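Catalase-3 (Neurospora crassa, PDB 4AJ9) breaks down hydrogen peroxide to oxygen and water at a heme centre, an activity that probably protects the cells from peroxide toxicity. Local coordinates at residues C[75-78]-C[79-83]; C[216-219]-C[220-224]; C[409-412]-C[413-416]. All coordinates share one frame; numbering follows the deposited sequence. Where two conformers were deposited one is given.

Contact 1 (C[75-78]-C[79-83]); sequences FTSY and GDWSN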
loop_
_atom_site.group_PDB
_atom_site.type_symbol
_atom_site.label_atom_id
_atom_site.label_comp_id
_atom_site.label_asym_id
_atom_site.label_seq_id
_atom_site.Cartn_x
_atom_site.Cartn_y
_atom_site.Cartn_z
ATOM N N PHE C 75 -23.176 -24.926 10.162
ATOM C CA PHE C 75 -23.512 -25.062 11.571
ATOM C C PHE C 75 -25.023 -25.226 11.687
ATOM O O PHE C 75 -25.785 -24.529 11.027
ATOM C CB PHE C 75 -23.047 -23.856 12.399
ATOM C CG PHE C 75 -23.656 -23.800 13.774
ATOM C CD1 PHE C 75 -23.116 -24.531 14.816
ATOM C CD2 PHE C 75 -24.797 -23.031 14.015
ATOM C CE1 PHE C 75 -23.689 -24.498 16.080
ATOM C CE2 PHE C 75 -25.368 -22.987 15.280
ATOM C CZ PHE C 75 -24.811 -23.721 16.313
ATOM N N THR C 76 -25.446 -26.151 12.535
ATOM C CA THR C 76 -26.865 -26.384 12.766
ATOM C C THR C 76 -27.169 -26.227 14.241
ATOM O O THR C 76 -26.535 -26.860 15.091
ATOM C CB THR C 76 -27.279 -27.797 12.341
ATOM O OG1 THR C 76 -26.908 -28.015 10.972
ATOM C CG2 THR C 76 -28.804 -27.972 12.494
ATOM N N SER C 77 -28.128 -25.369 14.554
ATOM C CA SER C 77 -28.526 -25.195 15.940
ATOM C C SER C 77 -29.369 -26.383 16.386
ATOM O O SER C 77 -30.201 -26.881 15.628
ATOM C CB SER C 77 -29.285 -23.882 16.130
ATOM O OG SER C 77 -29.667 -23.721 17.485
ATOM N N TYR C 78 -29.125 -26.857 17.601
ATOM C CA TYR C 78 -29.932 -27.935 18.172
ATOM C C TYR C 78 -31.248 -27.435 18.762
ATOM O O TYR C 78 -32.085 -28.228 19.182
ATOM C CB TYR C 78 -29.141 -28.700 19.237
ATOM C CG TYR C 78 -28.117 -29.656 18.661
ATOM C CD1 TYR C 78 -28.049 -29.889 17.293
ATOM C CD2 TYR C 78 -27.223 -30.321 19.482
ATOM C CE1 TYR C 78 -27.120 -30.768 16.759
ATOM C CE2 TYR C 78 -26.296 -31.197 18.963
ATOM C CZ TYR C 78 -26.247 -31.417 17.605
ATOM O OH TYR C 78 -25.314 -32.293 17.105
ATOM N N GLY C 79 -31.442 -26.125 18.801
ATOM C CA GLY C 79 -32.680 -25.611 19.346
ATOM C C GLY C 79 -32.862 -24.121 19.225
ATOM O O GLY C 79 -32.068 -23.419 18.609
ATOM N N ASP C 80 -33.952 -23.652 19.805
ATOM C CA ASP C 80 -34.266 -22.240 19.870
ATOM C C ASP C 80 -33.701 -21.745 21.183
ATOM O O ASP C 80 -34.248 -22.044 22.238
ATOM C CB ASP C 80 -35.786 -22.076 19.859
ATOM C CG ASP C 80 -36.232 -20.648 20.086
ATOM O OD1 ASP C 80 -35.430 -19.825 20.572
ATOM O OD2 ASP C 80 -37.400 -20.352 19.773
ATOM N N TRP C 81 -32.598 -21.005 21.127
ATOM C CA TRP C 81 -31.933 -20.567 22.352
ATOM C C TRP C 81 -32.247 -19.120 22.723
ATOM O O TRP C 81 -31.479 -18.477 23.432
ATOM C CB TRP C 81 -30.424 -20.792 22.252
ATOM C CG TRP C 81 -30.098 -22.187 21.874
ATOM C CD1 TRP C 81 -29.495 -22.613 20.721
ATOM C CD2 TRP C 81 -30.392 -23.366 22.631
ATOM N NE1 TRP C 81 -29.390 -23.985 20.723
ATOM C CE2 TRP C 81 -29.926 -24.470 21.886
ATOM C CE3 TRP C 81 -31.003 -23.596 23.866
ATOM C CZ2 TRP C 81 -30.054 -25.784 22.338
ATOM C CZ3 TRP C 81 -31.127 -24.902 24.316
ATOM C CH2 TRP C 81 -30.652 -25.977 23.553
ATOM N N SER C 82 -33.394 -18.621 22.274
ATOM C CA SER C 82 -33.767 -17.232 22.546
ATOM C C SER C 82 -33.903 -16.980 24.040
ATOM O O SER C 82 -33.907 -15.831 24.485
ATOM C CB SER C 82 -35.077 -16.866 21.833
ATOM O OG SER C 82 -36.165 -17.595 22.376
ATOM N N ASN C 83 -34.027 -18.054 24.814
ATOM C CA ASN C 83 -34.078 -17.939 26.266
ATOM C C ASN C 83 -32.753 -17.486 26.866
ATOM O O ASN C 83 -32.712 -17.015 28.008
ATOM C CB ASN C 83 -34.535 -19.256 26.915
ATOM C CG ASN C 83 -33.666 -20.450 26.511
ATOM O OD1 ASN C 83 -33.231 -20.568 25.359
ATOM N ND2 ASN C 83 -33.421 -21.346 27.461
#

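Contact 2 (C[216-219]-C[220-224]); sequences LVTE and DGKSK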
loop_
_atom_site.group_PDB
_atom_site.type_symbol
_atom_site.label_atom_id
_atom_site.label_comp_id
_atom_site.label_asym_id
_atom_site.label_seq_id
_atom_site.Cartn_x
_atom_site.Cartn_y
_atom_site.Cartn_z
ATOM N N LEU C 216 -23.929 -13.526 26.628
ATOM C CA LEU C 216 -25.128 -13.753 25.825
ATOM C C LEU C 216 -26.183 -12.805 26.361
ATOM O O LEU C 216 -26.304 -12.632 27.575
ATOM C CB LEU C 216 -25.605 -15.206 25.915
ATOM C CG LEU C 216 -24.660 -16.268 25.360
ATOM C CD1 LEU C 216 -25.335 -17.642 25.410
ATOM C CD2 LEU C 216 -24.254 -15.911 23.924
ATOM N N VAL C 217 -26.926 -12.174 25.453
ATOM C CA VAL C 217 -27.893 -11.149 25.815
ATOM C C VAL C 217 -29.213 -11.436 25.119
ATOM O O VAL C 217 -29.250 -11.636 23.903
ATOM C CB VAL C 217 -27.392 -9.747 25.416
ATOM C CG1 VAL C 217 -28.367 -8.663 25.909
ATOM C CG2 VAL C 217 -26.002 -9.515 25.982
ATOM N N THR C 218 -30.295 -11.502 25.892
ATOM C CA THR C 218 -31.611 -11.771 25.320
ATOM C C THR C 218 -32.241 -10.470 24.824
ATOM O O THR C 218 -31.731 -9.389 25.107
ATOM C CB THR C 218 -32.567 -12.404 26.357
ATOM O OG1 THR C 218 -32.693 -11.526 27.479
ATOM C CG2 THR C 218 -32.052 -13.750 26.832
ATOM N N GLU C 219 -33.367 -10.581 24.120
ATOM C CA GLU C 219 -34.074 -9.410 23.587
ATOM C C GLU C 219 -34.343 -8.325 24.631
ATOM O O GLU C 219 -34.267 -7.135 24.326
ATOM C CB GLU C 219 -35.416 -9.817 22.976
ATOM C CG GLU C 219 -35.348 -10.896 21.913
ATOM C CD GLU C 219 -34.554 -10.477 20.691
ATOM O OE1 GLU C 219 -34.180 -9.285 20.594
ATOM O OE2 GLU C 219 -34.307 -11.343 19.823
ATOM N N ASP C 220 -34.679 -8.731 25.853
ATOM C CA ASP C 220 -35.056 -7.772 26.886
ATOM C C ASP C 220 -33.839 -7.184 27.587
ATOM O O ASP C 220 -33.954 -6.312 28.454
ATOM C CB ASP C 220 -36.017 -8.415 27.893
ATOM C CG ASP C 220 -35.344 -9.456 28.758
ATOM O OD1 ASP C 220 -34.147 -9.735 28.530
ATOM O OD2 ASP C 220 -36.013 -10.001 29.660
ATOM N N GLY C 221 -32.664 -7.665 27.207
ATOM C CA GLY C 221 -31.429 -7.121 27.734
ATOM C C GLY C 221 -30.795 -7.905 28.868
ATOM O O GLY C 221 -29.748 -7.504 29.355
ATOM N N LYS C 222 -31.419 -9.006 29.292
ATOM C CA LYS C 222 -30.823 -9.867 30.319
ATOM C C LYS C 222 -29.590 -10.583 29.778
ATOM O O LYS C 222 -29.589 -11.070 28.646
ATOM C CB LYS C 222 -31.834 -10.896 30.839
ATOM C CG LYS C 222 -33.104 -10.280 31.414
ATOM C CD LYS C 222 -32.782 -9.083 32.305
ATOM C CE LYS C 222 -33.741 -7.918 32.052
ATOM N NZ LYS C 222 -33.302 -6.663 32.735
ATOM N N SER C 223 -28.543 -10.661 30.593
ATOM C CA SER C 223 -27.302 -11.270 30.144
ATOM C C SER C 223 -26.844 -12.420 31.027
ATOM O O SER C 223 -27.193 -12.500 32.196
ATOM C CB SER C 223 -26.189 -10.221 30.062
ATOM O OG SER C 223 -25.904 -9.675 31.338
ATOM N N LYS C 224 -26.061 -13.311 30.439
ATOM C CA LYS C 224 -25.327 -14.314 31.185
ATOM C C LYS C 224 -23.905 -14.260 30.668
ATOM O O LYS C 224 -23.686 -13.913 29.511
ATOM C CB LYS C 224 -25.907 -15.697 30.927
ATOM C CG LYS C 224 -27.348 -15.851 31.411
ATOM C CD LYS C 224 -27.836 -17.269 31.233
ATOM C CE LYS C 224 -29.245 -17.433 31.805
ATOM N NZ LYS C 224 -29.330 -16.873 33.181
HETATM O O HOH W 1 -35.319 -12.985 28.837
#

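Contact 3 (C[409-412]-C[413-416]); sequences QANQ and TVGR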
loop_
_atom_site.group_PDB
_atom_site.type_symbol
_atom_site.label_atom_id
_atom_site.label_comp_id
_atom_site.label_asym_id
_atom_site.label_seq_id
_atom_site.Cartn_x
_atom_site.Cartn_y
_atom_site.Cartn_z
ATOM N N GLN C 409 -31.436 4.308 11.535
ATOM C CA GLN C 409 -30.803 3.834 12.765
ATOM C C GLN C 409 -31.501 2.587 13.287
ATOM O O GLN C 409 -32.729 2.511 13.260
ATOM C CB GLN C 409 -30.828 4.934 13.831
ATOM C CG GLN C 409 -30.124 6.216 13.384
ATOM C CD GLN C 409 -28.628 6.037 13.211
ATOM O OE1 GLN C 409 -27.927 5.659 14.151
ATOM N NE2 GLN C 409 -28.125 6.309 12.000
ATOM N N ALA C 410 -30.720 1.615 13.754
ATOM C CA ALA C 410 -31.267 0.430 14.403
ATOM C C ALA C 410 -30.679 0.261 15.799
ATOM O O ALA C 410 -29.485 0.488 16.021
ATOM C CB ALA C 410 -31.018 -0.833 13.560
ATOM N N ASN C 411 -31.521 -0.149 16.743
ATOM C CA ASN C 411 -31.081 -0.302 18.123
ATOM C C ASN C 411 -31.806 -1.461 18.796
ATOM O O ASN C 411 -32.365 -2.319 18.123
ATOM C CB ASN C 411 -31.333 0.997 18.886
ATOM C CG ASN C 411 -32.775 1.456 18.776
ATOM O OD1 ASN C 411 -33.708 0.643 18.813
ATOM N ND2 ASN C 411 -32.968 2.759 18.626
ATOM N N GLN C 412 -31.818 -1.480 20.123
ATOM C CA GLN C 412 -32.451 -2.588 20.831
ATOM C C GLN C 412 -33.902 -2.796 20.406
ATOM O O GLN C 412 -34.329 -3.925 20.151
ATOM C CB GLN C 412 -32.380 -2.387 22.344
ATOM C CG GLN C 412 -32.836 -3.618 23.116
ATOM C CD GLN C 412 -32.762 -3.439 24.616
ATOM O OE1 GLN C 412 -32.218 -2.449 25.111
ATOM N NE2 GLN C 412 -33.309 -4.402 25.351
ATOM N N THR C 413 -34.656 -1.709 20.310
ATOM C CA THR C 413 -36.094 -1.829 20.088
ATOM C C THR C 413 -36.530 -1.628 18.629
ATOM O O THR C 413 -37.642 -2.000 18.254
ATOM C CB THR C 413 -36.877 -0.878 21.017
ATOM O OG1 THR C 413 -36.560 0.483 20.697
ATOM C CG2 THR C 413 -36.510 -1.144 22.471
ATOM N N VAL C 414 -35.645 -1.048 17.821
ATOM C CA VAL C 414 -35.940 -0.789 16.413
ATOM C C VAL C 414 -34.934 -1.460 15.483
ATOM O O VAL C 414 -33.723 -1.315 15.661
ATOM C CB VAL C 414 -35.947 0.719 16.114
ATOM C CG1 VAL C 414 -36.206 0.969 14.625
ATOM C CG2 VAL C 414 -36.984 1.428 16.979
ATOM N N GLY C 415 -35.443 -2.198 14.496
ATOM C CA GLY C 415 -34.607 -2.751 13.445
ATOM C C GLY C 415 -33.584 -3.783 13.879
ATOM O O GLY C 415 -32.611 -4.015 13.171
ATOM N N ARG C 416 -33.809 -4.408 15.028
ATOM C CA ARG C 416 -32.927 -5.455 15.526
ATOM C C ARG C 416 -31.459 -5.045 15.483
ATOM O O ARG C 416 -30.592 -5.800 15.034
ATOM C CB ARG C 416 -33.162 -6.769 14.772
ATOM C CG ARG C 416 -34.476 -7.449 15.151
ATOM C CD ARG C 416 -34.558 -8.900 14.683
ATOM N NE ARG C 416 -33.486 -9.742 15.219
ATOM C CZ ARG C 416 -33.456 -10.260 16.450
ATOM N NH1 ARG C 416 -34.440 -10.019 17.307
ATOM N NH2 ARG C 416 -32.426 -11.018 16.829
HETATM O O HOH W 2 -35.510 -4.684 17.086
#

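Contact 1 (C[75-78]-C[79-83])
Where strand 68-77 of the catalase beta barrel gives way to a loop, Ser77 hydrogen-bonds to Gly79 and lies by the indole of Trp81. The geometric evidence for this local fold-back begins at the serine hydroxyl. Ser77 reaches forward along the chain because a chi1 of -180° carries OG away from its own N, and OG donates to Gly79 O at 2.7 Å. The hydroxyl arrives in the carbonyl plane and on a lone pair, which favours this orientation of the Gly79 carbonyl. Gly79 itself is fully extended, and a beta carbon there would fall 2.9 Å from Tyr78 O, a clash that glycine avoids.

The indole of Trp81 turns back beneath this peptide: Gly79 C stands 3.8 Å above one ring face, displaced toward the rim. Ser77 OG lies obliquely to the same ring, 3.4 Å from Trp81 CD1, while CZ2 of Trp81 comes to 4.4 Å from CB of Tyr78. The indole N-H is taken by Leu307 O of strand 305-314, which ties the loop to the adjacent strand.

Around the tryptophan, Asp80 OD1 accepts from Ser82 N at 2.9 Å, a fairly straight bond (163°), and also from Ser82 OG at 3.0 Å. This backbone bond two residues ahead defines an Asx turn, here just past the exit of a strand of the catalase beta barrel.

Contact 2 (C[216-219]-C[220-224])
Thr218 and Asp220 meet at the tip of a beta hairpin, and three kinds of interaction hold the turn. The backbone bonds come first. Leu216 and Lys224 form an antiparallel hydrogen-bonded pair, with Leu216 N to Lys224 O at 2.9 Å, and Val217 with Ser223 makes the next, non-hydrogen-bonded pair. Thr218 N donates to Lys222 O while Thr218 O accepts from Gly221 N, so one residue faces two. The type I turn from Thr218 to Gly221 thus carries a G1 bulge, at Gly221 with positive phi (99°).

The side-chain bonds centre on Asp220. Both set between backbone N and carbonyl carbon (chi1 58° and 70°), Thr218 OG1 and Asp220 CG point the same way, and Thr218 OG1 meets Asp220 OD1 at 2.5 Å from above the carboxylate plane. Lys222 N reaches the same OD1 at 2.9 Å from the opposite face, making an Asx turn. A water bridges Thr218 OG1 and Asp220 OD2. A valine at Thr218 would remove the hydroxyl, and Asp220 would probably lose that mate, held at OD1 mainly by Lys222 N and freer to turn.

Apolar contact is slight: Val217 CG1 rests 3.9 Å from Gly221 CA, and Val217 CG2 lies 4.1 Å from Ser223 CB.

Strand 214-217 has strand 337-338 as a second antiparallel neighbour, strand 223-232 continues the sheet toward 270-278, and Glu219 at the tip forms a salt bridge with Arg335.

Contact 3 (C[409-412]-C[413-416])
Asn411 and Val414 close a tight local turn at the surface, in the long loop between strands 390-391 and 425-427, and the turn also faces a second subunit. Neither segment has regular structure, so the evidence for a fixed shape lies in the bonds. Asn411 N donates to Val414 O at 2.7 Å, in the carbonyl plane, a pure backbone bond. In return Val414 N donates to Asn411 OD1 at 2.8 Å, tilted 23° from the plane of the amide carbonyl. A chi1 of 54° sets the asparagine CG between its backbone N and carbonyl carbon, which brings OD1 to the N-H groups of Thr413 and Val414. OD1 also has weak bonds from Thr413, one from the backbone N at 2.9 Å, bent to 129°, and one from OG1 at 3.4 Å.

Ala410 CB packs 3.5 Å from Val414 O and 3.6 Å from Gly415 O. Gly415 has positive phi, and a beta carbon on it would come within 3.1 Å of Ala410 CB, so the close approach of the loop's two arms suits glycine. A water accepts from Arg416 N at 2.7 Å and donates weakly to Gln412 O, while the Arg416 side chain forms a salt bridge with Glu130.

Across the interface, Gln409 NE2 bonds Glu28 and Gly415 O accepts from Asn25, both of the second subunit. The chemistry implies a turn shaped from within by an amide oxygen taking one good bond from Val414 N and two weak ones from Thr413, while Gln409 and Gly415, flanking it, bond to the neighbouring subunit.

Overall arrangement
From the N terminus the three contacts come in series; none nests within or crosses another. Contact 1 marks where strand 68-77 passes into the loop toward strand 96-104. Contact 2 closes the hairpin of strands 214-217 and 223-232 in the same sheet, and its Thr218 CG2 packs against Ser82 O and Asn83 O of contact 1. Contact 3 turns a much later loop. It meets the hairpin tip through a salt bridge from Arg416 NH1 to Glu219 OE2 and a probable hydrogen bond from Gln412 NE2 to Glu219 O. Contacts 1 and 3 stay about 8 Å apart at their nearest atoms; the hairpin, which touches both, lies between the loop after strand 68-77 and the subunit-facing loop.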